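Long-range contacts in chymotrypsin-like serine protease (Equine arteritis virus, PDB 1MBM), which probably cleaves the viral replicase polyprotein as a chymotrypsin-like serine protease carrying an alpha/beta C-terminal extension: residues N5-G11 against M40-I45; Y14-W20 against S111-A117; A149-S155 against N175-V180. All coordinates share one frame; numbering follows the deposited sequence.

Contact 1. Residues N5-G11 against M40-I45; sequences NVGFVAG and MATLKI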
# COMPACT_ATOMS: atom_id res chain seq x y z
N ASN A 5 -12.80 -5.38 -3.55
CA ASN A 5 -11.83 -6.43 -3.81
C ASN A 5 -10.78 -6.63 -2.69
O ASN A 5 -9.75 -7.27 -2.89
CB ASN A 5 -11.14 -6.18 -5.15
CG ASN A 5 -10.15 -5.02 -5.08
OD1 ASN A 5 -10.40 -4.00 -4.44
ND2 ASN A 5 -9.01 -5.18 -5.75
N VAL A 6 -11.07 -6.10 -1.51
CA VAL A 6 -10.14 -6.20 -0.40
C VAL A 6 -10.58 -7.28 0.59
O VAL A 6 -11.73 -7.32 0.99
CB VAL A 6 -9.96 -4.84 0.30
CG1 VAL A 6 -9.15 -4.98 1.61
CG2 VAL A 6 -9.30 -3.86 -0.65
N GLY A 7 -9.65 -8.15 0.98
CA GLY A 7 -9.96 -9.18 1.94
C GLY A 7 -8.93 -9.36 3.05
O GLY A 7 -7.90 -8.68 3.08
N PHE A 8 -9.22 -10.29 3.96
CA PHE A 8 -8.34 -10.62 5.07
C PHE A 8 -7.51 -11.85 4.71
O PHE A 8 -8.01 -12.78 4.10
CB PHE A 8 -9.15 -10.93 6.32
CG PHE A 8 -9.83 -9.73 6.94
CD1 PHE A 8 -9.12 -8.87 7.76
CD2 PHE A 8 -11.17 -9.49 6.71
CE1 PHE A 8 -9.74 -7.78 8.34
CE2 PHE A 8 -11.80 -8.39 7.28
CZ PHE A 8 -11.09 -7.54 8.10
N VAL A 9 -6.24 -11.85 5.09
CA VAL A 9 -5.33 -12.96 4.80
C VAL A 9 -4.72 -13.48 6.11
O VAL A 9 -4.27 -12.68 6.94
CB VAL A 9 -4.20 -12.54 3.84
CG1 VAL A 9 -3.22 -13.67 3.60
CG2 VAL A 9 -4.77 -12.06 2.48
N ALA A 10 -4.75 -14.80 6.30
CA ALA A 10 -4.15 -15.44 7.48
C ALA A 10 -3.17 -16.56 7.08
O ALA A 10 -3.56 -17.53 6.43
CB ALA A 10 -5.24 -15.99 8.40
N GLY A 11 -1.92 -16.40 7.49
CA GLY A 11 -0.87 -17.38 7.28
C GLY A 11 -0.07 -17.46 8.57
O GLY A 11 -0.63 -17.79 9.62
N MET A 40 1.84 -20.87 2.36
CA MET A 40 0.41 -21.08 2.26
C MET A 40 -0.36 -20.10 3.15
O MET A 40 0.10 -19.77 4.24
CB MET A 40 0.08 -22.51 2.65
CG MET A 40 -1.12 -23.09 1.94
SD MET A 40 -1.10 -24.89 1.95
CE MET A 40 -1.29 -25.24 3.72
N ALA A 41 -1.51 -19.63 2.69
CA ALA A 41 -2.33 -18.71 3.47
C ALA A 41 -3.78 -18.69 3.01
O ALA A 41 -4.09 -18.94 1.84
CB ALA A 41 -1.75 -17.31 3.44
N THR A 42 -4.68 -18.36 3.93
CA THR A 42 -6.09 -18.38 3.61
C THR A 42 -6.64 -16.96 3.45
O THR A 42 -6.44 -16.11 4.32
CB THR A 42 -6.87 -19.15 4.69
OG1 THR A 42 -6.46 -20.53 4.69
CG2 THR A 42 -8.34 -19.22 4.31
N LEU A 43 -7.32 -16.72 2.33
CA LEU A 43 -7.95 -15.44 2.03
C LEU A 43 -9.43 -15.51 2.42
O LEU A 43 -10.11 -16.50 2.15
CB LEU A 43 -7.85 -15.14 0.53
CG LEU A 43 -8.76 -14.05 -0.03
CD1 LEU A 43 -8.31 -12.68 0.49
CD2 LEU A 43 -8.77 -14.06 -1.55
N LYS A 44 -9.91 -14.46 3.06
CA LYS A 44 -11.32 -14.35 3.39
C LYS A 44 -11.83 -13.08 2.72
O LYS A 44 -11.36 -11.99 3.03
CB LYS A 44 -11.50 -14.25 4.90
CG LYS A 44 -12.94 -14.07 5.34
CD LYS A 44 -13.01 -13.78 6.83
CE LYS A 44 -14.22 -12.93 7.18
NZ LYS A 44 -14.19 -12.48 8.60
N ILE A 45 -12.79 -13.23 1.81
CA ILE A 45 -13.42 -12.10 1.14
C ILE A 45 -14.88 -12.44 0.78
O ILE A 45 -15.15 -13.51 0.23
CB ILE A 45 -12.59 -11.65 -0.10
CG1 ILE A 45 -13.18 -10.37 -0.71
CG2 ILE A 45 -12.47 -12.76 -1.12
CD1 ILE A 45 -12.30 -9.77 -1.77
O HOH W 1 -3.94 -20.94 6.33
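I45 reaches over the start of the neighbouring strand, its terminal methyl CD1 resting 3.6 Å from N5 C and also close to V6 O. Because CG1 stands anti to the backbone N (chi1 -174°) and the chain stays extended, the isoleucine is carried along the partner backbone, while its CB lies 4.1 Å from the CA of G7, which has no side chain to hold it off. Further along, V9 and L43 form a non-hydrogen-bonded pair and lean across each other at a slant: V9 CG2 meets L43 CD1 at 4.1 Å, and V9 CG1 packs at 3.9 Å on A41 CB. These side chains belong to the interior face, where L43 also touches V28 and V19. F8, A10, T42 and K44 occupy the other, more exposed face. Two hydrogen-bonded pairs knit the backbones: F8 with K44, where K44 N approaches F8 O at 2.7 Å, and A10 with T42, where T42 N reaches A10 O at 2.9 Å with an almost straight N-H...O angle of 171°. T42 OG1 has its protein partner in T51 OG1 and also meets a water at 3.0 Å. Antiparallel strands 6-10 and 40-45 are the first and last in the sheet order, so their pairing is the seam that closes the six-stranded N-terminal barrel of the chymotrypsin fold.

Contact 2. Residues Y14-W20 against S111-A117; sequences YGTGSVW and SGDSGSA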
# COMPACT_ATOMS: atom_id res chain seq x y z
N TYR A 14 -1.28 -12.18 10.43
CA TYR A 14 -2.61 -11.74 10.04
C TYR A 14 -2.46 -10.46 9.26
O TYR A 14 -1.83 -9.51 9.73
CB TYR A 14 -3.50 -11.50 11.26
CG TYR A 14 -3.87 -12.78 11.98
CD1 TYR A 14 -4.51 -13.81 11.31
CD2 TYR A 14 -3.56 -12.95 13.32
CE1 TYR A 14 -4.85 -14.98 11.96
CE2 TYR A 14 -3.89 -14.13 13.98
CZ TYR A 14 -4.53 -15.14 13.29
OH TYR A 14 -4.87 -16.32 13.94
N GLY A 15 -3.02 -10.45 8.06
CA GLY A 15 -2.87 -9.29 7.20
C GLY A 15 -4.05 -9.04 6.29
O GLY A 15 -5.16 -9.56 6.50
N THR A 16 -3.78 -8.25 5.25
CA THR A 16 -4.77 -7.81 4.30
C THR A 16 -4.38 -8.26 2.91
O THR A 16 -3.20 -8.40 2.61
CB THR A 16 -4.81 -6.26 4.32
OG1 THR A 16 -5.10 -5.81 5.64
CG2 THR A 16 -5.98 -5.72 3.48
N GLY A 17 -5.38 -8.49 2.06
CA GLY A 17 -5.11 -8.85 0.68
C GLY A 17 -6.02 -8.14 -0.29
O GLY A 17 -6.96 -7.45 0.10
N SER A 18 -5.73 -8.29 -1.58
CA SER A 18 -6.57 -7.72 -2.61
C SER A 18 -6.72 -8.72 -3.75
O SER A 18 -5.83 -9.54 -3.98
CB SER A 18 -6.05 -6.36 -3.08
OG SER A 18 -4.77 -6.46 -3.66
N VAL A 19 -7.85 -8.67 -4.44
CA VAL A 19 -8.17 -9.62 -5.50
C VAL A 19 -8.38 -8.92 -6.84
O VAL A 19 -9.03 -7.89 -6.90
CB VAL A 19 -9.44 -10.43 -5.13
CG1 VAL A 19 -9.68 -11.52 -6.14
CG2 VAL A 19 -9.28 -11.05 -3.74
N TRP A 20 -7.84 -9.49 -7.91
CA TRP A 20 -7.84 -8.83 -9.21
C TRP A 20 -8.00 -9.80 -10.36
O TRP A 20 -7.87 -11.01 -10.18
CB TRP A 20 -6.52 -8.08 -9.42
CG TRP A 20 -6.08 -7.27 -8.25
CD1 TRP A 20 -5.44 -7.71 -7.12
CD2 TRP A 20 -6.24 -5.85 -8.09
NE1 TRP A 20 -5.20 -6.66 -6.27
CE2 TRP A 20 -5.68 -5.51 -6.84
CE3 TRP A 20 -6.81 -4.84 -8.87
CZ2 TRP A 20 -5.68 -4.20 -6.35
CZ3 TRP A 20 -6.80 -3.53 -8.38
CH2 TRP A 20 -6.24 -3.23 -7.14
N SER A 111 -0.56 -3.23 12.30
CA SER A 111 -0.00 -4.51 11.84
C SER A 111 -0.93 -5.27 10.89
O SER A 111 -0.48 -5.80 9.87
CB SER A 111 0.38 -5.40 13.02
OG SER A 111 1.10 -6.51 12.53
N GLY A 112 -2.22 -5.29 11.22
CA GLY A 112 -3.21 -5.94 10.38
C GLY A 112 -3.32 -5.42 8.95
O GLY A 112 -3.88 -6.10 8.08
N ASP A 113 -2.77 -4.23 8.69
CA ASP A 113 -2.82 -3.64 7.35
C ASP A 113 -1.70 -4.14 6.45
O ASP A 113 -1.66 -3.76 5.28
CB ASP A 113 -2.72 -2.11 7.40
CG ASP A 113 -3.88 -1.46 8.11
OD1 ASP A 113 -5.00 -2.00 8.07
OD2 ASP A 113 -3.75 -0.38 8.73
N SER A 114 -0.78 -4.93 6.99
CA SER A 114 0.30 -5.48 6.16
C SER A 114 -0.32 -6.25 5.01
O SER A 114 -1.27 -7.01 5.19
CB SER A 114 1.23 -6.38 6.99
OG SER A 114 2.10 -5.59 7.79
N GLY A 115 0.20 -6.03 3.81
CA GLY A 115 -0.33 -6.69 2.64
C GLY A 115 -1.34 -5.89 1.83
O GLY A 115 -1.64 -6.28 0.70
N SER A 116 -1.87 -4.80 2.40
CA SER A 116 -2.81 -3.94 1.67
C SER A 116 -2.20 -3.48 0.36
O SER A 116 -1.02 -3.12 0.31
CB SER A 116 -3.20 -2.69 2.48
OG SER A 116 -3.75 -3.01 3.77
N ALA A 117 -2.99 -3.47 -0.70
CA ALA A 117 -2.49 -2.98 -1.98
C ALA A 117 -2.31 -1.49 -1.80
O ALA A 117 -3.11 -0.84 -1.12
CB ALA A 117 -3.49 -3.25 -3.09
O HOH W 2 -6.50 -3.86 6.97
O HOH W 3 -5.67 -4.57 -0.12
O HOH W 4 -2.96 -6.56 -1.60
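The indole of W20 meets A117 at its rim: A117 CB sits near the ring plane, 4.0 Å from W20 CZ2. One face of the same ring carries the side-chain ND2 of N5, which lies near CE2 and donates to V19 O, and at the pyrrole edge W20 NE1 gives a hydrogen bond of 2.7 Å to S18 OG. That hydroxyl in turn donates to a water held by G115 O, so the ring is tied to the turn through a serine and a solvent molecule. T16 makes the direct bonds. With OG1 beside its backbone N (chi1 -58°), both groups face the turn: T16 N donates to S114 O at 2.8 Å and T16 OG1 donates to G112 O at 2.7 Å, coming in level with the carbonyl group, at a lone pair of the oxygen. A second water bridges T16 OG1 and D113 OD1. S116 OG, lying 3.5 Å from T16 CB, bonds D113 O at 2.7 Å from the same face as S116 N, bracing the type II turn from D113 to S116. G112-G115 reads Gly-Asp-Ser-Gly, the motif around the nucleophile in chymotrypsin-like proteases; S114 OG, whose link to H33 is weak, is probably that nucleophile, and D113 is salt-bridged to R197. Strand 14-22, flanked in the N-terminal barrel by strands 6-10 and 25-31, thus backs the loop that leads into strand 117-120 of the second barrel.

Contact 3. Residues A149-S155 against N175-V180; sequences ADTVTLS and NIIADV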
# COMPACT_ATOMS: atom_id res chain seq x y z
N ALA A 149 12.51 3.66 2.50
CA ALA A 149 13.67 3.45 3.38
C ALA A 149 14.80 4.46 3.25
O ALA A 149 15.82 4.35 3.95
CB ALA A 149 14.21 2.05 3.20
N ASP A 150 14.65 5.43 2.35
CA ASP A 150 15.70 6.42 2.10
C ASP A 150 15.32 7.79 2.66
O ASP A 150 14.44 7.90 3.51
CB ASP A 150 15.96 6.55 0.59
CG ASP A 150 16.15 5.21 -0.09
OD1 ASP A 150 16.86 4.35 0.48
OD2 ASP A 150 15.61 4.94 -1.18
N THR A 151 16.00 8.84 2.19
CA THR A 151 15.68 10.20 2.62
C THR A 151 15.37 11.08 1.45
O THR A 151 15.75 10.78 0.32
CB THR A 151 16.82 10.86 3.44
OG1 THR A 151 17.94 11.15 2.59
CG2 THR A 151 17.38 9.93 4.50
N VAL A 152 14.71 12.20 1.72
CA VAL A 152 14.44 13.21 0.70
C VAL A 152 14.26 14.55 1.40
O VAL A 152 13.78 14.61 2.54
CB VAL A 152 13.19 12.86 -0.14
CG1 VAL A 152 11.90 12.99 0.71
CG2 VAL A 152 13.11 13.74 -1.39
N THR A 153 14.66 15.64 0.75
CA THR A 153 14.46 16.96 1.34
C THR A 153 13.03 17.40 1.08
O THR A 153 12.37 16.88 0.18
CB THR A 153 15.41 18.01 0.76
OG1 THR A 153 15.28 18.02 -0.67
CG2 THR A 153 16.88 17.63 1.00
N LEU A 154 12.54 18.34 1.87
CA LEU A 154 11.20 18.86 1.65
C LEU A 154 11.14 19.61 0.34
O LEU A 154 10.13 19.53 -0.36
CB LEU A 154 10.75 19.76 2.80
CG LEU A 154 10.06 19.14 4.02
CD1 LEU A 154 9.76 20.22 5.06
CD2 LEU A 154 8.77 18.42 3.61
N SER A 155 12.21 20.32 -0.00
CA SER A 155 12.23 21.07 -1.26
C SER A 155 12.14 20.13 -2.46
O SER A 155 11.35 20.37 -3.38
CB SER A 155 13.46 21.96 -1.35
OG SER A 155 14.64 21.19 -1.32
N ASN A 175 13.59 11.19 8.24
CA ASN A 175 13.99 10.89 6.86
C ASN A 175 13.45 11.89 5.82
O ASN A 175 13.76 11.79 4.63
CB ASN A 175 13.72 9.43 6.50
CG ASN A 175 14.75 8.47 7.10
OD1 ASN A 175 14.64 7.24 6.96
ND2 ASN A 175 15.75 9.03 7.77
N ILE A 176 12.63 12.83 6.27
CA ILE A 176 12.21 13.94 5.43
C ILE A 176 13.01 15.13 5.97
O ILE A 176 12.77 15.60 7.08
CB ILE A 176 10.70 14.19 5.49
CG1 ILE A 176 9.95 13.08 4.77
CG2 ILE A 176 10.35 15.47 4.76
CD1 ILE A 176 8.45 13.23 4.78
N ILE A 177 13.99 15.57 5.20
CA ILE A 177 14.90 16.63 5.62
C ILE A 177 14.25 18.01 5.45
O ILE A 177 14.02 18.46 4.34
CB ILE A 177 16.22 16.52 4.84
CG1 ILE A 177 16.84 15.14 5.11
CG2 ILE A 177 17.17 17.64 5.21
CD1 ILE A 177 18.03 14.81 4.24
N ALA A 178 13.95 18.65 6.57
CA ALA A 178 13.27 19.95 6.55
C ALA A 178 14.20 21.10 6.16
O ALA A 178 14.82 21.71 7.02
CB ALA A 178 12.61 20.21 7.91
N ASP A 179 14.28 21.40 4.86
CA ASP A 179 15.21 22.42 4.37
C ASP A 179 14.52 23.68 3.81
O ASP A 179 15.16 24.52 3.17
CB ASP A 179 16.13 21.83 3.30
CG ASP A 179 15.37 21.42 2.04
OD1 ASP A 179 14.14 21.17 2.12
OD2 ASP A 179 15.94 21.33 0.93
N VAL A 180 13.22 23.77 4.01
CA VAL A 180 12.43 24.94 3.63
C VAL A 180 11.47 25.14 4.78
O VAL A 180 11.30 24.23 5.59
CB VAL A 180 11.61 24.72 2.33
CG1 VAL A 180 12.49 24.84 1.10
CG2 VAL A 180 10.90 23.39 2.35
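V152 pairs with I176, and T153 with I177, in a two-stranded parallel sheet whose strand 152-153 passes directly into a helix capped by T153, probably part of the alpha/beta C-terminal extension of this protease. Three backbone bonds form the ladder, alternating between the strands in the usual parallel fashion: V152 N to N175 O at 3.1 Å, I177 N to V152 O at 2.8 Å, and L154 N to I177 O at 2.9 Å. The last of these already belongs to the helix start, so the ladder and the first turn share a residue. Apolar packing centres on L154, whose branches go separate ways. CD2 meets I176 CG2 at 3.5 Å, the two side chains crossing nearly at right angles; CD1 lies 4.0 Å from A178 CB, at the centre of an inverse gamma turn; and CB touches V180 CG2 at 3.7 Å. I168 from outside the two segments adds to this cluster. Polar side chains gather at the helix N-terminus. At the N-cap, T153 OG1 accepts from S156 N, and the D179 carboxylate comes in across T153 CB. Its position at the helix N-terminus would probably favour the carboxylate's negative charge. Both D179 oxygens use their syn lone pairs on a single residue: OD1 takes S155 N at 3.0 Å and OD2 takes S155 OG at 2.6 Å.

Overall arrangement
Contacts 1 and 2 share a neighbourhood, their centres about 8 Å apart, because strands 6-10 and 14-22 are adjacent in one barrel; G7 O probably bonds G17 N, joining them directly. Contact 2 is the buried one, where hydroxyls, waters and carbonyls hold the loop that probably carries the nucleophile. Contact 1 is partly buried and divides its chemistry by face, apolar within and mixed at the surface. Contact 3 is a surface contact far off, its centre about 36 Å from that of contact 1 and on the opposite side of the chain's centre. There the strands are parallel and very short, and a carboxylate at a helix start supplements the ladder.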